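Local atomic coordinates of AA9 family lytic polysaccharide monooxygenase B (Heterobasidion irregulare TC 32-1, PDB entry 5NNS), a protein that oxidatively cleaves glycosidic bonds in crystalline and amorphous polysaccharides at a single copper ion, giving C1-oxidised products. Residues M86-N91 against W106-Q111; A185-K190 against G219-Q224. All blocks are in the same frame, centred on the assembly; numbering follows the deposited sequence.

Contact 1: residues M86-N91 against W106-Q111; sequences MVYMAN and WFKINQ. With AKR (acrylic acid), chain N.
Ala90 CB sits over one face of the Trp106 indole, 3.5 Å from the centroid of its six-membered ring and 3.3 Å from CE3. This is a close CH-pi contact. On the same side of the sheet Lys108 crosses the Tyr88 ring obliquely. Its CB lies over one face toward the rim, and its CE reaches 3.3 Å from Tyr88 OH. The Lys108 chain bends at chi3 (-75°), which sets CE near the phenol oxygen. NZ then donates to Gln111 OE1 at 2.8 Å and also bonds Pro218 O and Pro220 O.

Met89 and Phe107 meet on the other side, with Val87 and Ile109 beside them. Met89 CB is 3.6 Å from Phe107 CZ, off-centre over the ring. The Met89 sulfur approaches that ring obliquely, a Met-aromatic contact.

The two strands are antiparallel neighbours in the larger sheet of the AA9 beta-sandwich. Met89 and Phe107 form a hydrogen-bonded pair. Further along, Ile109 and Asn110 both face Val87, a classic beta bulge. Val87 O takes Ile109 N at 2.9 Å and, weakly, Asn110 N.

Gln111 NE2 donates to acrylic acid OXT at 2.7 Å. Gln111 thus accepts from the lysine and donates to the ligand through one amide. That pairing would fix which end of the amide faces the lysine, and the nearby ammonium would be expected to strengthen the pull on a carboxylate.

Contact 2: residues A185-K190 against G219-Q224; sequences ASYLVK and GPAVWQ. With AKR (acrylic acid), chain N.
Tyr187 O takes a hydrogen from a bridging water at 2.7 Å, and the same water donates to Ala221 O at 2.8 Å. Both hydrogens of this water are therefore spent on carbonyls of the two segments. The carbonyl of Tyr187 also lies against the proline ring, with Pro220 CB and CG each 3.5 Å from its O. A second water closes the other link. It donates to Ser186 O and accepts from Ala221 N at 3.0 Å. The 3-10 turn 185-187 and the C-terminal segment 219-224 are joined here through water, without a direct backbone bond between them.

The Tyr187 ring does most of the packing. Trp223 turns its edge to the tyrosine face, and CD1 stands 4.0 Å above the centre of that ring. The planes are at 67°, an edge-to-face stack. Trp223 CG is anti to the backbone N (chi1 -172°), which places it over the Tyr187 face. The ring edge of Tyr187 meets Ala221 O close to its plane, 3.5 Å from CD2. Ala221 CB touches Tyr187 CE2 from the side of the ring away from Trp223. The ring planes of Trp223 and Phe107, on strand 106-116, stand at about 85°.

Val189 forms the other apolar patch. Both of its methyls rest on the Pro220 ring, with CG2 3.8 Å from Pro220 CD.

Both segments lie in the long loop region after strand 165-176, and they pack together beside the larger sheet. Each carbonyl held by the bridging water faces a hydrophobic neighbour, a ring carbon of Pro220 or the edge of Tyr187. One water gives each carbonyl its own O-H donor, consistent with water being part of the fit between the segments.

In the fold
Contact 2 lies against the strand 106-116 side of contact 1, and their centres are about 8 Å apart. Two probable backbone hydrogen bonds join them: Trp106 N to Val189 O and Lys108 O to Trp223 N, each 2.7 Å. Both segments of contact 2 are thereby tied to the same strand. The acrylic acid touches both contacts. Gly219 and Pro220 of contact 2 lie beside it, and Ile217 completes the group of residues around it. This small pocket is separate from the copper site of His1, His80 and Tyr167. Contact 1 comes nearer to that site, with the Met86 side chain about 9 Å from that of Tyr167.

Contact 1: residues M86-N91 against W106-Q111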
# COMPACT_ATOMS: atom_id res chain seq x y z
N MET A 86 -4.39 2.57 -2.64
CA MET A 86 -4.51 2.78 -1.19
C MET A 86 -3.14 2.88 -0.57
O MET A 86 -2.22 2.13 -0.94
CB MET A 86 -5.29 1.62 -0.55
CG MET A 86 -6.75 1.57 -0.97
SD MET A 86 -7.53 0.02 -0.47
CE MET A 86 -6.86 -1.09 -1.72
N VAL A 87 -3.00 3.80 0.38
CA VAL A 87 -1.77 3.95 1.15
C VAL A 87 -2.11 3.76 2.63
O VAL A 87 -2.98 4.45 3.17
CB VAL A 87 -1.10 5.31 0.89
CG1 VAL A 87 0.29 5.36 1.53
CG2 VAL A 87 -1.00 5.55 -0.62
N TYR A 88 -1.46 2.79 3.25
CA TYR A 88 -1.65 2.46 4.66
C TYR A 88 -0.37 2.75 5.43
O TYR A 88 0.73 2.80 4.86
CB TYR A 88 -1.96 0.96 4.84
CG TYR A 88 -3.35 0.49 4.46
CD1 TYR A 88 -3.69 0.25 3.13
CD2 TYR A 88 -4.31 0.22 5.44
CE1 TYR A 88 -4.95 -0.21 2.78
CE2 TYR A 88 -5.58 -0.25 5.11
CZ TYR A 88 -5.89 -0.46 3.78
OH TYR A 88 -7.14 -0.92 3.43
N MET A 89 -0.53 2.92 6.74
CA MET A 89 0.59 2.85 7.67
C MET A 89 0.23 2.01 8.90
O MET A 89 -0.94 1.78 9.18
CB MET A 89 1.02 4.24 8.12
CG MET A 89 1.58 5.13 7.03
SD MET A 89 1.87 6.77 7.73
CE MET A 89 3.39 6.48 8.63
N ALA A 90 1.27 1.57 9.61
CA ALA A 90 1.11 0.82 10.84
C ALA A 90 2.29 1.07 11.75
O ALA A 90 3.43 1.03 11.30
CB ALA A 90 1.01 -0.67 10.54
N ASN A 91 2.01 1.31 13.03
CA ASN A 91 3.05 1.39 14.06
C ASN A 91 3.64 -0.00 14.25
O ASN A 91 2.90 -0.97 14.41
CB ASN A 91 2.46 1.91 15.38
CG ASN A 91 3.51 2.48 16.32
OD1 ASN A 91 4.53 1.84 16.60
ND2 ASN A 91 3.26 3.69 16.81
N TRP A 106 -3.18 -1.59 11.15
CA TRP A 106 -3.02 -0.78 9.94
C TRP A 106 -4.09 0.28 9.86
O TRP A 106 -5.28 -0.02 10.04
CB TRP A 106 -3.10 -1.66 8.70
CG TRP A 106 -2.03 -2.67 8.68
CD1 TRP A 106 -2.08 -3.93 9.20
CD2 TRP A 106 -0.71 -2.50 8.15
NE1 TRP A 106 -0.88 -4.57 9.01
CE2 TRP A 106 -0.02 -3.72 8.37
CE3 TRP A 106 -0.05 -1.46 7.50
CZ2 TRP A 106 1.30 -3.91 7.96
CZ3 TRP A 106 1.27 -1.65 7.09
CH2 TRP A 106 1.93 -2.87 7.33
N PHE A 107 -3.67 1.51 9.55
CA PHE A 107 -4.59 2.61 9.26
C PHE A 107 -4.29 3.20 7.88
O PHE A 107 -3.14 3.21 7.43
CB PHE A 107 -4.56 3.70 10.35
CG PHE A 107 -3.20 4.33 10.56
CD1 PHE A 107 -2.26 3.73 11.39
CD2 PHE A 107 -2.88 5.54 9.95
CE1 PHE A 107 -1.01 4.31 11.58
CE2 PHE A 107 -1.63 6.13 10.14
CZ PHE A 107 -0.70 5.51 10.96
N LYS A 108 -5.33 3.69 7.23
CA LYS A 108 -5.29 4.19 5.86
C LYS A 108 -5.11 5.72 5.86
O LYS A 108 -5.90 6.43 6.48
CB LYS A 108 -6.59 3.81 5.18
CG LYS A 108 -6.59 3.92 3.67
CD LYS A 108 -7.96 3.61 3.10
CE LYS A 108 -8.29 2.12 3.11
NZ LYS A 108 -9.67 1.85 2.63
N ILE A 109 -4.07 6.21 5.19
CA ILE A 109 -3.81 7.66 5.11
C ILE A 109 -4.24 8.30 3.80
O ILE A 109 -4.40 9.52 3.73
CB ILE A 109 -2.33 8.03 5.41
CG1 ILE A 109 -1.36 7.38 4.42
CG2 ILE A 109 -1.99 7.66 6.85
CD1 ILE A 109 0.02 8.01 4.45
N ASN A 110 -4.41 7.49 2.75
CA ASN A 110 -4.80 8.00 1.45
C ASN A 110 -5.41 6.90 0.60
O ASN A 110 -4.93 5.76 0.62
CB ASN A 110 -3.59 8.62 0.74
CG ASN A 110 -3.92 9.11 -0.66
OD1 ASN A 110 -3.55 8.48 -1.64
ND2 ASN A 110 -4.64 10.22 -0.75
N GLN A 111 -6.47 7.22 -0.13
CA GLN A 111 -6.96 6.35 -1.19
C GLN A 111 -7.65 7.16 -2.27
O GLN A 111 -8.17 8.25 -2.00
CB GLN A 111 -7.93 5.31 -0.63
CG GLN A 111 -9.24 5.89 -0.13
CD GLN A 111 -10.11 4.88 0.58
OE1 GLN A 111 -9.81 3.68 0.57
NE2 GLN A 111 -11.21 5.34 1.16
CA AKR N . -14.56 4.65 2.63
CB AKR N . -15.67 4.81 3.33
C AKR N . -13.79 3.38 2.68
O AKR N . -14.18 2.44 3.39
OXT AKR N . -12.75 3.27 2.00

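Contact 2: residues A185-K190 against G219-Q224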
# COMPACT_ATOMS: atom_id res chain seq x y z
N ALA A 185 -9.45 3.42 17.40
CA ALA A 185 -9.61 1.98 17.13
C ALA A 185 -10.47 1.66 15.90
O ALA A 185 -10.19 0.69 15.22
CB ALA A 185 -10.17 1.28 18.36
N SER A 186 -11.48 2.47 15.62
CA SER A 186 -12.36 2.27 14.45
C SER A 186 -11.68 2.39 13.08
O SER A 186 -12.20 1.85 12.10
CB SER A 186 -13.54 3.24 14.49
OG SER A 186 -13.09 4.58 14.55
N TYR A 187 -10.56 3.10 12.99
CA TYR A 187 -9.78 3.20 11.74
C TYR A 187 -8.76 2.08 11.58
O TYR A 187 -8.18 1.93 10.51
CB TYR A 187 -9.03 4.53 11.68
CG TYR A 187 -9.94 5.72 11.58
CD1 TYR A 187 -10.49 6.29 12.72
CD2 TYR A 187 -10.25 6.27 10.34
CE1 TYR A 187 -11.32 7.40 12.63
CE2 TYR A 187 -11.08 7.38 10.24
CZ TYR A 187 -11.62 7.94 11.39
OH TYR A 187 -12.44 9.03 11.29
N LEU A 188 -8.53 1.31 12.65
CA LEU A 188 -7.47 0.31 12.69
C LEU A 188 -7.98 -1.06 12.24
O LEU A 188 -9.04 -1.51 12.69
CB LEU A 188 -6.87 0.23 14.10
CG LEU A 188 -6.28 1.53 14.65
CD1 LEU A 188 -5.83 1.36 16.10
CD2 LEU A 188 -5.11 2.02 13.80
N VAL A 189 -7.24 -1.70 11.35
CA VAL A 189 -7.57 -3.05 10.86
C VAL A 189 -6.32 -3.93 10.80
O VAL A 189 -5.19 -3.45 10.96
CB VAL A 189 -8.25 -3.00 9.46
CG1 VAL A 189 -9.55 -2.22 9.54
CG2 VAL A 189 -7.33 -2.41 8.40
N LYS A 190 -6.54 -5.21 10.56
CA LYS A 190 -5.48 -6.19 10.38
C LYS A 190 -5.39 -6.58 8.91
O LYS A 190 -6.37 -6.44 8.15
CB LYS A 190 -5.78 -7.44 11.21
CG LYS A 190 -5.95 -7.20 12.71
CD LYS A 190 -4.63 -7.06 13.46
CE LYS A 190 -4.74 -7.68 14.86
NZ LYS A 190 -3.69 -7.18 15.81
N GLY A 219 -11.67 -1.89 2.92
CA GLY A 219 -10.86 -1.47 4.05
C GLY A 219 -11.50 -0.32 4.79
O GLY A 219 -12.63 0.06 4.47
N PRO A 220 -10.78 0.25 5.77
CA PRO A 220 -11.36 1.27 6.64
C PRO A 220 -11.43 2.66 6.00
O PRO A 220 -10.95 2.87 4.88
CB PRO A 220 -10.40 1.28 7.84
CG PRO A 220 -9.08 0.93 7.25
CD PRO A 220 -9.40 -0.08 6.17
N ALA A 221 -12.04 3.60 6.72
CA ALA A 221 -12.02 5.00 6.34
C ALA A 221 -10.59 5.54 6.43
O ALA A 221 -9.73 4.95 7.09
CB ALA A 221 -12.95 5.82 7.22
N VAL A 222 -10.37 6.66 5.74
CA VAL A 222 -9.07 7.31 5.70
C VAL A 222 -8.88 8.17 6.95
O VAL A 222 -9.77 8.94 7.32
CB VAL A 222 -8.90 8.15 4.42
CG1 VAL A 222 -7.58 8.91 4.42
CG2 VAL A 222 -8.99 7.26 3.19
N TRP A 223 -7.72 8.02 7.58
CA TRP A 223 -7.32 8.83 8.73
C TRP A 223 -6.30 9.88 8.27
O TRP A 223 -5.13 9.56 8.05
CB TRP A 223 -6.75 7.95 9.84
CG TRP A 223 -6.50 8.69 11.11
CD1 TRP A 223 -7.43 9.06 12.04
CD2 TRP A 223 -5.24 9.15 11.60
NE1 TRP A 223 -6.82 9.72 13.08
CE2 TRP A 223 -5.48 9.79 12.84
CE3 TRP A 223 -3.92 9.08 11.11
CZ2 TRP A 223 -4.45 10.36 13.60
CZ3 TRP A 223 -2.90 9.65 11.86
CH2 TRP A 223 -3.17 10.28 13.09
N GLN A 224 -6.76 11.12 8.13
CA GLN A 224 -5.93 12.24 7.70
C GLN A 224 -5.16 12.97 8.82
O GLN A 224 -4.42 13.91 8.53
CB GLN A 224 -6.76 13.24 6.88
CG GLN A 224 -7.04 12.75 5.47
CD GLN A 224 -7.94 13.68 4.69
OE1 GLN A 224 -9.10 13.85 5.03
NE2 GLN A 224 -7.40 14.29 3.64
CA AKR N . -14.56 4.65 2.63
CB AKR N . -15.67 4.81 3.33
C AKR N . -13.79 3.38 2.68
O AKR N . -14.18 2.44 3.39
OXT AKR N . -12.75 3.27 2.00
O HOH W 1 -12.99 2.84 9.49
O HOH W 2 -7.72 3.77 8.56